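Local coordinates for protein soluble lytic transglycosylase B3 (Pseudomonas aeruginosa, PDB 5ANZ) that probably cleaves peptidoglycan strands as a lytic transglycosylase in the turnover of the bacterial cell wall, and binds a calcium ion, at residues W51-F55 / H174-L178; V76-V82 / R158-L163; L270-L276 / L296-S302. The contacts are given in a common frame with arbitrary orientation. Residues are numbered along the deposited sequence.

Interaction 1 (W51-F55 / H174-L178)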
ATOM      1  N   TRP A  51      21.321  17.398 -18.508  1.00 40.60           N
ATOM      2  CA  TRP A  51      19.996  17.355 -17.915  1.00 42.70           C
ATOM      3  C   TRP A  51      19.989  18.144 -16.602  1.00 41.50           C
ATOM      4  O   TRP A  51      19.052  18.890 -16.329  1.00 37.25           O
ATOM      5  CB  TRP A  51      19.521  15.915 -17.668  1.00 39.12           C
ATOM      6  CG  TRP A  51      18.356  15.922 -16.733  1.00 38.91           C
ATOM      7  CD1 TRP A  51      17.034  16.029 -17.064  1.00 36.46           C
ATOM      8  CD2 TRP A  51      18.411  15.887 -15.302  1.00 35.61           C
ATOM      9  NE1 TRP A  51      16.265  16.049 -15.919  1.00 34.82           N
ATOM     10  CE2 TRP A  51      17.089  15.968 -14.828  1.00 34.55           C
ATOM     11  CE3 TRP A  51      19.454  15.802 -14.377  1.00 30.81           C
ATOM     12  CZ2 TRP A  51      16.781  15.951 -13.466  1.00 31.43           C
ATOM     13  CZ3 TRP A  51      19.145  15.784 -13.021  1.00 30.57           C
ATOM     14  CH2 TRP A  51      17.824  15.864 -12.583  1.00 30.60           C
ATOM     15  N   ARG A  52      21.039  17.985 -15.800  1.00 36.04           N
ATOM     16  CA  ARG A  52      21.097  18.625 -14.484  1.00 34.89           C
ATOM     17  C   ARG A  52      21.167  20.151 -14.580  1.00 37.14           C
ATOM     18  O   ARG A  52      20.479  20.859 -13.840  1.00 42.42           O
ATOM     19  CB  ARG A  52      22.298  18.106 -13.691  1.00 35.59           C
ATOM     20  CG  ARG A  52      22.430  18.719 -12.321  1.00 37.27           C
ATOM     21  CD  ARG A  52      23.790  18.416 -11.753  1.00 36.19           C
ATOM     22  NE  ARG A  52      24.824  19.049 -12.563  1.00 40.66           N
ATOM     23  CZ  ARG A  52      26.066  18.603 -12.684  1.00 40.26           C
ATOM     24  NH1 ARG A  52      26.448  17.514 -12.037  1.00 46.13           N
ATOM     25  NH2 ARG A  52      26.924  19.252 -13.455  1.00 42.30           N
ATOM     26  N   ASP A  53      22.008  20.657 -15.469  1.00 42.09           N
ATOM     27  CA  ASP A  53      22.151  22.100 -15.591  1.00 52.63           C
ATOM     28  C   ASP A  53      20.846  22.709 -16.074  1.00 50.11           C
ATOM     29  O   ASP A  53      20.478  23.806 -15.657  1.00 48.36           O
ATOM     30  CB  ASP A  53      23.300  22.458 -16.532  1.00 58.09           C
ATOM     31  CG  ASP A  53      24.650  22.058 -15.972  1.00 69.82           C
ATOM     32  OD1 ASP A  53      24.758  21.891 -14.737  1.00 71.99           O
ATOM     33  OD2 ASP A  53      25.602  21.909 -16.765  1.00 76.85           O
ATOM     34  N   ALA A  54      20.143  21.983 -16.940  1.00 48.53           N
ATOM     35  CA  ALA A  54      18.853  22.441 -17.441  1.00 51.38           C
ATOM     36  C   ALA A  54      17.808  22.374 -16.331  1.00 42.19           C
ATOM     37  O   ALA A  54      16.984  23.281 -16.197  1.00 52.72           O
ATOM     38  CB  ALA A  54      18.414  21.613 -18.646  1.00 50.83           C
ATOM     39  N   PHE A  55      17.848  21.312 -15.529  1.00 39.18           N
ATOM     40  CA  PHE A  55      16.918  21.201 -14.410  1.00 37.29           C
ATOM     41  C   PHE A  55      17.212  22.260 -13.346  1.00 42.88           C
ATOM     42  O   PHE A  55      16.307  22.729 -12.667  1.00 37.62           O
ATOM     43  CB  PHE A  55      16.958  19.808 -13.774  1.00 35.38           C
ATOM     44  CG  PHE A  55      16.098  19.692 -12.545  1.00 33.19           C
ATOM     45  CD1 PHE A  55      14.712  19.765 -12.639  1.00 33.21           C
ATOM     46  CD2 PHE A  55      16.671  19.541 -11.298  1.00 31.52           C
ATOM     47  CE1 PHE A  55      13.917  19.671 -11.502  1.00 32.28           C
ATOM     48  CE2 PHE A  55      15.883  19.448 -10.160  1.00 38.97           C
ATOM     49  CZ  PHE A  55      14.498  19.519 -10.267  1.00 31.54           C
ATOM     50  N   HIS A 174      10.283  14.478 -11.657  1.00 28.56           N
ATOM     51  CA  HIS A 174      10.573  15.910 -11.641  1.00 27.74           C
ATOM     52  C   HIS A 174       9.807  16.607 -10.525  1.00 29.68           C
ATOM     53  O   HIS A 174      10.361  17.431  -9.801  1.00 31.51           O
ATOM     54  CB  HIS A 174      10.228  16.560 -12.992  1.00 35.23           C
ATOM     55  CG  HIS A 174      11.305  16.418 -14.023  1.00 45.72           C
ATOM     56  ND1 HIS A 174      11.393  15.328 -14.865  1.00 38.76           N
ATOM     57  CD2 HIS A 174      12.343  17.228 -14.347  1.00 44.67           C
ATOM     58  CE1 HIS A 174      12.436  15.476 -15.663  1.00 45.73           C
ATOM     59  NE2 HIS A 174      13.030  16.618 -15.368  1.00 45.11           N
ATOM     60  N   ALA A 175       8.529  16.274 -10.391  1.00 30.18           N
ATOM     61  CA  ALA A 175       7.690  16.879  -9.368  1.00 34.01           C
ATOM     62  C   ALA A 175       8.187  16.546  -7.959  1.00 35.69           C
ATOM     63  O   ALA A 175       8.249  17.408  -7.085  1.00 29.22           O
ATOM     64  CB  ALA A 175       6.252  16.430  -9.543  1.00 33.58           C
ATOM     65  N   GLN A 176       8.521  15.283  -7.726  1.00 26.42           N
ATOM     66  CA  GLN A 176       8.984  14.884  -6.413  1.00 24.54           C
ATOM     67  C   GLN A 176      10.354  15.469  -6.127  1.00 22.09           C
ATOM     68  O   GLN A 176      10.667  15.793  -4.979  1.00 24.65           O
ATOM     69  CB  GLN A 176       9.019  13.363  -6.301  1.00 23.92           C
ATOM     70  CG  GLN A 176       7.652  12.749  -6.461  1.00 25.06           C
ATOM     71  CD  GLN A 176       6.655  13.274  -5.444  1.00 28.03           C
ATOM     72  OE1 GLN A 176       6.999  13.521  -4.292  1.00 23.64           O
ATOM     73  NE2 GLN A 176       5.397  13.437  -5.869  1.00 30.33           N
ATOM     74  N   LEU A 177      11.174  15.608  -7.167  1.00 24.60           N
ATOM     75  CA  LEU A 177      12.534  16.106  -6.989  1.00 24.88           C
ATOM     76  C   LEU A 177      12.508  17.579  -6.571  1.00 25.65           C
ATOM     77  O   LEU A 177      13.237  17.993  -5.679  1.00 25.43           O
ATOM     78  CB  LEU A 177      13.350  15.928  -8.275  1.00 25.78           C
ATOM     79  CG  LEU A 177      14.806  16.404  -8.239  1.00 29.49           C
ATOM     80  CD1 LEU A 177      15.578  15.764  -7.086  1.00 28.65           C
ATOM     81  CD2 LEU A 177      15.466  16.084  -9.558  1.00 33.87           C
ATOM     82  N   LEU A 178      11.644  18.368  -7.203  1.00 28.13           N
ATOM     83  CA  LEU A 178      11.488  19.754  -6.780  1.00 27.94           C
ATOM     84  C   LEU A 178      10.992  19.820  -5.332  1.00 31.62           C
ATOM     85  O   LEU A 178      11.451  20.647  -4.538  1.00 29.04           O
ATOM     86  CB  LEU A 178      10.534  20.497  -7.713  1.00 34.11           C
ATOM     87  CG  LEU A 178      10.620  22.015  -7.623  1.00 46.18           C
ATOM     88  CD1 LEU A 178      11.989  22.492  -8.095  1.00 38.65           C
ATOM     89  CD2 LEU A 178       9.510  22.661  -8.430  1.00 50.63           C
TER
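Two helices of the lysozyme-like SLT domain, 48-61 and 170-186, meet here through an aromatic cluster of Trp-51, Phe-55 and His-174. Their short segments cross at -63° with axes 13.5 Å apart, a gap so wide that long side chains must span it. His-174 opens the second segment. Its NE2 accepts a weak hydrogen bond from the indole NE1 of Trp-51 at 3.3 Å, while its ND1 is hydrogen-bonded to the carbonyl of Pro-170 one turn earlier; an imidazole suits the spot because it offers two nitrogens and a flat apolar edge. That edge also meets Phe-55, with CD2 of His-174 3.9 Å from its CD1. Gln-176 faces another way and bonds to Thr-210 N, close to the sugar-binding residue Ile-208. Leu-177, a branched residue aimed at the first helix, rests its CD2 methyl against the tips of both large rings, 3.4 Å from CE2 of Phe-55 and, at the edge of the indole, 3.8 Å from CH2 of Trp-51. Helix 156-166 supplies Ala-161 and Ala-164 against Trp-51, small residues beside a large indole. Leu-178 touches only the tip of the phenyl ring, its CD1 4.5 Å from CZ of Phe-55.

Interaction 2 (V76-V82 / R158-L163)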
ATOM      1  N   VAL A  76      26.548  13.752  -7.233  1.00 36.54           N
ATOM      2  CA  VAL A  76      25.446  12.934  -7.728  1.00 32.62           C
ATOM      3  C   VAL A  76      25.579  12.556  -9.209  1.00 34.53           C
ATOM      4  O   VAL A  76      25.852  13.400 -10.070  1.00 33.73           O
ATOM      5  CB  VAL A  76      24.099  13.642  -7.515  1.00 29.41           C
ATOM      6  CG1 VAL A  76      22.988  12.878  -8.203  1.00 28.08           C
ATOM      7  CG2 VAL A  76      23.834  13.804  -6.026  1.00 34.55           C
ATOM      8  N   GLN A  77      25.395  11.267  -9.479  1.00 34.36           N
ATOM      9  CA  GLN A  77      25.398  10.713 -10.828  1.00 32.48           C
ATOM     10  C   GLN A  77      24.199   9.771 -10.927  1.00 30.72           C
ATOM     11  O   GLN A  77      23.613   9.424  -9.907  1.00 31.78           O
ATOM     12  CB  GLN A  77      26.699   9.956 -11.119  1.00 33.17           C
ATOM     13  CG  GLN A  77      27.931  10.831 -11.311  1.00 46.46           C
ATOM     14  CD  GLN A  77      27.881  11.625 -12.601  1.00 61.06           C
ATOM     15  OE1 GLN A  77      27.775  12.851 -12.582  1.00 69.46           O
ATOM     16  NE2 GLN A  77      27.964  10.929 -13.731  1.00 59.81           N
ATOM     17  N   PRO A  78      23.834   9.340 -12.146  1.00 30.53           N
ATOM     18  CA  PRO A  78      22.714   8.388 -12.189  1.00 30.65           C
ATOM     19  C   PRO A  78      23.006   7.097 -11.425  1.00 34.93           C
ATOM     20  O   PRO A  78      24.161   6.684 -11.312  1.00 32.93           O
ATOM     21  CB  PRO A  78      22.548   8.114 -13.688  1.00 33.80           C
ATOM     22  CG  PRO A  78      23.072   9.354 -14.341  1.00 32.71           C
ATOM     23  CD  PRO A  78      24.246   9.764 -13.499  1.00 32.12           C
ATOM     24  N   ASP A  79      21.954   6.483 -10.894  1.00 31.24           N
ATOM     25  CA  ASP A  79      22.067   5.219 -10.172  1.00 29.51           C
ATOM     26  C   ASP A  79      21.424   4.082 -10.982  1.00 32.62           C
ATOM     27  O   ASP A  79      20.200   4.008 -11.081  1.00 29.13           O
ATOM     28  CB  ASP A  79      21.400   5.329  -8.804  1.00 27.04           C
ATOM     29  CG  ASP A  79      21.611   4.097  -7.962  1.00 23.89           C
ATOM     30  OD1 ASP A  79      22.118   3.086  -8.519  1.00 27.57           O
ATOM     31  OD2 ASP A  79      21.289   4.138  -6.754  1.00 26.69           O
ATOM     32  N   PRO A  80      22.244   3.185 -11.550  1.00 33.76           N
ATOM     33  CA  PRO A  80      21.691   2.125 -12.409  1.00 35.67           C
ATOM     34  C   PRO A  80      20.737   1.202 -11.660  1.00 36.86           C
ATOM     35  O   PRO A  80      19.848   0.612 -12.280  1.00 35.23           O
ATOM     36  CB  PRO A  80      22.936   1.361 -12.874  1.00 40.58           C
ATOM     37  CG  PRO A  80      24.051   2.340 -12.749  1.00 46.10           C
ATOM     38  CD  PRO A  80      23.716   3.167 -11.536  1.00 35.29           C
ATOM     39  N   ALA A  81      20.916   1.089 -10.348  1.00 31.03           N
ATOM     40  CA  ALA A  81      20.041   0.278  -9.515  1.00 28.81           C
ATOM     41  C   ALA A  81      18.631   0.853  -9.522  1.00 32.01           C
ATOM     42  O   ALA A  81      17.644   0.117  -9.529  1.00 29.11           O
ATOM     43  CB  ALA A  81      20.581   0.197  -8.089  1.00 34.97           C
ATOM     44  N   VAL A  82      18.541   2.178  -9.529  1.00 26.34           N
ATOM     45  CA  VAL A  82      17.256   2.849  -9.564  1.00 27.02           C
ATOM     46  C   VAL A  82      16.602   2.645 -10.940  1.00 25.91           C
ATOM     47  O   VAL A  82      15.396   2.387 -11.044  1.00 28.36           O
ATOM     48  CB  VAL A  82      17.432   4.350  -9.220  1.00 25.35           C
ATOM     49  CG1 VAL A  82      16.162   5.121  -9.478  1.00 23.12           C
ATOM     50  CG2 VAL A  82      17.852   4.492  -7.775  1.00 29.26           C
ATOM     51  N   ARG A 158      19.534  11.655  -5.452  1.00 20.75           N
ATOM     52  CA  ARG A 158      20.141  10.846  -6.500  1.00 23.66           C
ATOM     53  C   ARG A 158      19.102   9.965  -7.186  1.00 24.69           C
ATOM     54  O   ARG A 158      19.060   9.869  -8.413  1.00 23.72           O
ATOM     55  CB  ARG A 158      21.257   9.970  -5.941  1.00 23.24           C
ATOM     56  CG  ARG A 158      22.010   9.253  -7.052  1.00 25.37           C
ATOM     57  CD  ARG A 158      23.126   8.365  -6.510  1.00 28.65           C
ATOM     58  NE  ARG A 158      23.882   7.765  -7.607  1.00 27.00           N
ATOM     59  CZ  ARG A 158      24.879   6.904  -7.443  1.00 29.26           C
ATOM     60  NH1 ARG A 158      25.248   6.538  -6.217  1.00 24.31           N
ATOM     61  NH2 ARG A 158      25.505   6.401  -8.504  1.00 26.27           N
ATOM     62  N   SER A 159      18.251   9.330  -6.395  1.00 20.16           N
ATOM     63  CA  SER A 159      17.273   8.410  -6.965  1.00 22.30           C
ATOM     64  C   SER A 159      16.263   9.143  -7.843  1.00 21.20           C
ATOM     65  O   SER A 159      15.992   8.717  -8.974  1.00 22.84           O
ATOM     66  CB  SER A 159      16.550   7.642  -5.858  1.00 24.36           C
ATOM     67  OG  SER A 159      17.482   6.870  -5.116  1.00 21.04           O
ATOM     68  N   LEU A 160      15.722  10.254  -7.348  1.00 22.97           N
ATOM     69  CA  LEU A 160      14.736  10.996  -8.138  1.00 24.53           C
ATOM     70  C   LEU A 160      15.350  11.686  -9.359  1.00 27.93           C
ATOM     71  O   LEU A 160      14.694  11.791 -10.401  1.00 26.56           O
ATOM     72  CB  LEU A 160      14.003  12.016  -7.272  1.00 22.92           C
ATOM     73  CG  LEU A 160      13.066  11.383  -6.226  1.00 26.79           C
ATOM     74  CD1 LEU A 160      12.504  12.449  -5.292  1.00 22.07           C
ATOM     75  CD2 LEU A 160      11.947  10.598  -6.897  1.00 24.06           C
ATOM     76  N   ALA A 161      16.595  12.155  -9.251  1.00 26.29           N
ATOM     77  CA  ALA A 161      17.278  12.721 -10.415  1.00 25.62           C
ATOM     78  C   ALA A 161      17.504  11.661 -11.479  1.00 30.55           C
ATOM     79  O   ALA A 161      17.368  11.927 -12.680  1.00 29.51           O
ATOM     80  CB  ALA A 161      18.619  13.350  -9.994  1.00 22.72           C
ATOM     81  N   THR A 162      17.850  10.454 -11.038  1.00 26.19           N
ATOM     82  CA  THR A 162      18.031   9.343 -11.957  1.00 25.83           C
ATOM     83  C   THR A 162      16.738   9.098 -12.739  1.00 29.61           C
ATOM     84  O   THR A 162      16.754   9.044 -13.965  1.00 30.41           O
ATOM     85  CB  THR A 162      18.446   8.057 -11.221  1.00 26.51           C
ATOM     86  OG1 THR A 162      19.743   8.255 -10.632  1.00 27.27           O
ATOM     87  CG2 THR A 162      18.512   6.892 -12.201  1.00 26.85           C
ATOM     88  N   LEU A 163      15.621   8.977 -12.023  1.00 27.28           N
ATOM     89  CA  LEU A 163      14.325   8.744 -12.680  1.00 27.72           C
ATOM     90  C   LEU A 163      13.903   9.914 -13.571  1.00 32.56           C
ATOM     91  O   LEU A 163      13.316   9.712 -14.634  1.00 36.22           O
ATOM     92  CB  LEU A 163      13.250   8.479 -11.629  1.00 24.95           C
ATOM     93  CG  LEU A 163      13.455   7.222 -10.790  1.00 30.96           C
ATOM     94  CD1 LEU A 163      12.387   7.146  -9.720  1.00 29.16           C
ATOM     95  CD2 LEU A 163      13.399   5.982 -11.668  1.00 33.03           C
TER
HETATM   96  O   HOH W   1      20.338   6.463  -5.677  1.00 23.25           O
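Arg-158 gives up more surface to this contact than any other residue, followed by Val-82 and Thr-162. With its side chain fully extended (all four chi angles near 180°), Arg-158 lies along the loop that leads into helix 80-87 and donates to two successive backbone carbonyls: NE to Gln-77 O at 2.8 Å and NH2 to Pro-78 O at 3.1 Å. Arginine suits the task because its planar guanidinium can address both oxygens at its edge, while CB of Asp-79 lies over one face, 3.7 Å from NE. The aliphatic part of the arginine is useful too, its CG packing 3.9 Å from CG1 of Val-76.

Thr-162, one turn further along helix 156-166, uses a single hydroxyl twice. OG1 donates to the carbonyl of Arg-158 at 2.8 Å and accepts from Asp-79 N, also at 2.8 Å, so the loop is tied to the helix surface where Pro-78 and Thr-162 have CA atoms 4.8 Å apart.

Val-82 supplies the apolar end, its CG1 3.6 Å from CD2 of Leu-163 and its CG2 3.6 Å from OG of Ser-159. A water joins Ser-159 OG (2.9 Å) to Asp-79 OD2 (2.7 Å). The other carboxylate oxygen, OD1, accepts from Ala-81 N at 3.0 Å: the arrangement is an Asp N-cap, followed by proline at the first helical turn, docked on a neighbouring helix of the SLT domain.

Interaction 3 (L270-L276 / L296-S302)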
ATOM      1  N   LEU A 270     -14.410  -3.618  -4.062  1.00 31.53           N
ATOM      2  CA  LEU A 270     -14.294  -2.517  -3.114  1.00 31.91           C
ATOM      3  C   LEU A 270     -15.249  -1.372  -3.442  1.00 30.49           C
ATOM      4  O   LEU A 270     -15.602  -0.583  -2.561  1.00 39.04           O
ATOM      5  CB  LEU A 270     -12.850  -1.994  -3.054  1.00 41.39           C
ATOM      6  CG  LEU A 270     -11.870  -2.815  -2.203  1.00 52.72           C
ATOM      7  CD1 LEU A 270     -12.518  -3.219  -0.888  1.00 42.18           C
ATOM      8  CD2 LEU A 270     -11.368  -4.043  -2.948  1.00 61.77           C
ATOM      9  N   THR A 271     -15.677  -1.291  -4.701  1.00 36.10           N
ATOM     10  CA  THR A 271     -16.636  -0.279  -5.138  1.00 38.19           C
ATOM     11  C   THR A 271     -18.068  -0.630  -4.752  1.00 41.38           C
ATOM     12  O   THR A 271     -18.979   0.193  -4.891  1.00 40.36           O
ATOM     13  CB  THR A 271     -16.599  -0.089  -6.659  1.00 41.66           C
ATOM     14  OG1 THR A 271     -16.821  -1.358  -7.289  1.00 39.30           O
ATOM     15  CG2 THR A 271     -15.259   0.474  -7.092  1.00 48.44           C
ATOM     16  N   ILE A 272     -18.272  -1.866  -4.308  1.00 35.59           N
ATOM     17  CA  ILE A 272     -19.579  -2.283  -3.813  1.00 31.74           C
ATOM     18  C   ILE A 272     -19.544  -2.182  -2.292  1.00 32.95           C
ATOM     19  O   ILE A 272     -18.760  -2.868  -1.631  1.00 36.32           O
ATOM     20  CB  ILE A 272     -19.949  -3.715  -4.252  1.00 34.14           C
ATOM     21  CG1 ILE A 272     -20.047  -3.805  -5.779  1.00 33.64           C
ATOM     22  CG2 ILE A 272     -21.268  -4.150  -3.610  1.00 34.39           C
ATOM     23  CD1 ILE A 272     -20.505  -5.158  -6.289  1.00 34.87           C
ATOM     24  N   ARG A 273     -20.356  -1.292  -1.740  1.00 35.19           N
ATOM     25  CA  ARG A 273     -20.425  -1.137  -0.293  1.00 31.85           C
ATOM     26  C   ARG A 273     -21.862  -1.284   0.195  1.00 36.81           C
ATOM     27  O   ARG A 273     -22.806  -0.813  -0.445  1.00 41.94           O
ATOM     28  CB  ARG A 273     -19.834   0.210   0.134  1.00 34.51           C
ATOM     29  CG  ARG A 273     -18.349   0.314  -0.160  1.00 38.47           C
ATOM     30  CD  ARG A 273     -17.715   1.525   0.509  1.00 49.29           C
ATOM     31  NE  ARG A 273     -18.067   2.770  -0.161  1.00 51.07           N
ATOM     32  CZ  ARG A 273     -17.409   3.261  -1.204  1.00 61.84           C
ATOM     33  NH1 ARG A 273     -16.369   2.603  -1.699  1.00 59.27           N
ATOM     34  NH2 ARG A 273     -17.794   4.407  -1.752  1.00 70.58           N
ATOM     35  N   LYS A 274     -22.011  -1.965   1.324  1.00 35.48           N
ATOM     36  CA  LYS A 274     -23.311  -2.247   1.907  1.00 37.64           C
ATOM     37  C   LYS A 274     -23.209  -2.126   3.415  1.00 38.17           C
ATOM     38  O   LYS A 274     -22.171  -2.454   3.987  1.00 32.80           O
ATOM     39  CB  LYS A 274     -23.783  -3.654   1.526  1.00 36.20           C
ATOM     40  CG  LYS A 274     -24.058  -3.857   0.048  1.00 37.18           C
ATOM     41  CD  LYS A 274     -24.520  -5.279  -0.205  1.00 38.50           C
ATOM     42  CE  LYS A 274     -24.553  -5.588  -1.687  1.00 46.15           C
ATOM     43  NZ  LYS A 274     -25.515  -4.722  -2.417  1.00 49.79           N
ATOM     44  N   PRO A 275     -24.281  -1.657   4.069  1.00 34.76           N
ATOM     45  CA  PRO A 275     -24.236  -1.651   5.534  1.00 40.94           C
ATOM     46  C   PRO A 275     -24.048  -3.067   6.065  1.00 42.55           C
ATOM     47  O   PRO A 275     -24.506  -4.015   5.429  1.00 42.27           O
ATOM     48  CB  PRO A 275     -25.604  -1.095   5.935  1.00 43.23           C
ATOM     49  CG  PRO A 275     -26.135  -0.422   4.695  1.00 45.99           C
ATOM     50  CD  PRO A 275     -25.569  -1.173   3.540  1.00 36.91           C
ATOM     51  N   LEU A 276     -23.368  -3.213   7.196  1.00 36.83           N
ATOM     52  CA  LEU A 276     -23.160  -4.532   7.791  1.00 37.36           C
ATOM     53  C   LEU A 276     -24.489  -5.262   7.993  1.00 40.40           C
ATOM     54  O   LEU A 276     -24.568  -6.480   7.834  1.00 43.50           O
ATOM     55  CB  LEU A 276     -22.426  -4.412   9.124  1.00 39.01           C
ATOM     56  CG  LEU A 276     -20.961  -3.999   9.037  1.00 43.71           C
ATOM     57  CD1 LEU A 276     -20.361  -3.969  10.425  1.00 43.29           C
ATOM     58  CD2 LEU A 276     -20.189  -4.947   8.130  1.00 40.00           C
ATOM     59  N   LEU A 296     -22.377  -1.584  14.883  1.00 63.27           N
ATOM     60  CA  LEU A 296     -21.740  -1.234  13.620  1.00 57.04           C
ATOM     61  C   LEU A 296     -22.651  -1.525  12.430  1.00 53.63           C
ATOM     62  O   LEU A 296     -22.231  -1.405  11.280  1.00 47.06           O
ATOM     63  CB  LEU A 296     -20.425  -2.000  13.457  1.00 56.57           C
ATOM     64  CG  LEU A 296     -19.125  -1.383  13.975  1.00 57.92           C
ATOM     65  CD1 LEU A 296     -19.344  -0.639  15.277  1.00 63.85           C
ATOM     66  CD2 LEU A 296     -18.087  -2.478  14.145  1.00 52.88           C
ATOM     67  N   SER A 297     -23.898  -1.897  12.715  1.00 55.90           N
ATOM     68  CA  SER A 297     -24.828  -2.368  11.686  1.00 53.20           C
ATOM     69  C   SER A 297     -25.064  -1.361  10.560  1.00 52.86           C
ATOM     70  O   SER A 297     -25.408  -1.745   9.438  1.00 52.34           O
ATOM     71  CB  SER A 297     -26.171  -2.740  12.322  1.00 60.03           C
ATOM     72  OG  SER A 297     -26.746  -1.630  12.989  1.00 69.25           O
ATOM     73  N   GLY A 298     -24.882  -0.076  10.856  1.00 52.59           N
ATOM     74  CA  GLY A 298     -25.071   0.958   9.856  1.00 52.03           C
ATOM     75  C   GLY A 298     -23.828   1.257   9.031  1.00 46.87           C
ATOM     76  O   GLY A 298     -23.894   2.005   8.053  1.00 53.48           O
ATOM     77  N   GLU A 299     -22.699   0.670   9.409  1.00 43.12           N
ATOM     78  CA  GLU A 299     -21.428   0.967   8.748  1.00 39.18           C
ATOM     79  C   GLU A 299     -21.295   0.315   7.374  1.00 36.00           C
ATOM     80  O   GLU A 299     -21.603  -0.869   7.200  1.00 40.71           O
ATOM     81  CB  GLU A 299     -20.251   0.524   9.626  1.00 35.22           C
ATOM     82  CG  GLU A 299     -19.999   1.420  10.815  1.00 43.52           C
ATOM     83  CD  GLU A 299     -19.639   2.832  10.398  1.00 49.55           C
ATOM     84  OE1 GLU A 299     -18.969   3.001   9.352  1.00 49.80           O
ATOM     85  OE2 GLU A 299     -20.035   3.776  11.107  1.00 48.66           O
ATOM     86  N   GLN A 300     -20.803   1.084   6.407  1.00 31.23           N
ATOM     87  CA  GLN A 300     -20.639   0.579   5.052  1.00 34.74           C
ATOM     88  C   GLN A 300     -19.432  -0.337   4.967  1.00 36.25           C
ATOM     89  O   GLN A 300     -18.357  -0.022   5.482  1.00 35.22           O
ATOM     90  CB  GLN A 300     -20.490   1.727   4.056  1.00 35.89           C
ATOM     91  CG  GLN A 300     -21.718   2.605   3.937  1.00 41.55           C
ATOM     92  CD  GLN A 300     -22.857   1.912   3.227  1.00 48.06           C
ATOM     93  OE1 GLN A 300     -22.640   1.088   2.343  1.00 42.41           O
ATOM     94  NE2 GLN A 300     -24.082   2.243   3.611  1.00 51.73           N
ATOM     95  N   ALA A 301     -19.603  -1.479   4.316  1.00 27.33           N
ATOM     96  CA  ALA A 301     -18.486  -2.412   4.183  1.00 26.10           C
ATOM     97  C   ALA A 301     -18.473  -3.081   2.817  1.00 24.21           C
ATOM     98  O   ALA A 301     -19.509  -3.199   2.169  1.00 27.98           O
ATOM     99  CB  ALA A 301     -18.543  -3.464   5.297  1.00 29.45           C
ATOM    100  N   SER A 302     -17.294  -3.523   2.394  1.00 24.71           N
ATOM    101  CA  SER A 302     -17.104  -4.275   1.158  1.00 25.72           C
ATOM    102  C   SER A 302     -16.590  -5.665   1.487  1.00 25.18           C
ATOM    103  O   SER A 302     -15.942  -5.856   2.520  1.00 21.64           O
ATOM    104  CB  SER A 302     -16.110  -3.578   0.225  1.00 29.29           C
ATOM    105  OG  SER A 302     -16.565  -2.283  -0.122  1.00 35.90           O
TER
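A short antiparallel beta pairing joins strand 274-275, at the border of a five-stranded antiparallel sheet, to strand 300-304. Lys-274 and Ala-301 form the hydrogen-bonded pair and satisfy one another in both directions: Lys-274 N donates to Ala-301 O at 2.9 Å, and Ala-301 N to Lys-274 O at 2.8 Å. The carbonyl of Ala-301 has a second donor in the indole NE1 of Trp-279. Next comes the non-hydrogen-bonded pair Pro-275 and Gln-300, where proline costs nothing because no amide hydrogen is required of it; its CA instead makes a CA-H...O contact of 3.2 Å with Glu-299 O.

That same carbonyl accepts from Leu-276 N at 2.9 Å, which extends the pairing to the first residue of helix 276-280. Beyond it the second segment folds into a type I turn, Leu-296 to Glu-299, closed by Glu-299 N donating to Leu-296 O at 2.8 Å. Leu-276 reaches between the turn and the strand, its CD1 3.6 Å from CB of Leu-296 and its CD2 3.6 Å from CB of Ala-301, a branched chain meeting a small one; Leu-315 on strand 313-316 also touches it. At the other end Ser-302, whose backbone pairs with Val-316, points its small hydroxyl at the neighbouring segment, with OG 2.7 Å from the carbonyl O of Ile-272.

Overall arrangement
Interactions 1 and 2 touch and form one packed region, their centres 12 Å apart, with interaction 2 nested inside the chain loop that interaction 1 closes. Consecutive helices 156-166 and 170-186 join them: Trp-51 CH2 packs 3.7 Å from Ala-161 CB, and Leu-160 CD1 lies 3.7 Å from Gln-176 CB. Both approach the sugar-binding residue Ile-208, whose side chain is about 11 Å from that of Leu-177 and about 9 Å from that of Leu-163. Interaction 3 follows later in the chain, on the opposite side of its centre. It lies 44 Å from either of the others between centres and away from the known binding sites, where it joins two neighbouring strands at the border of a sheet.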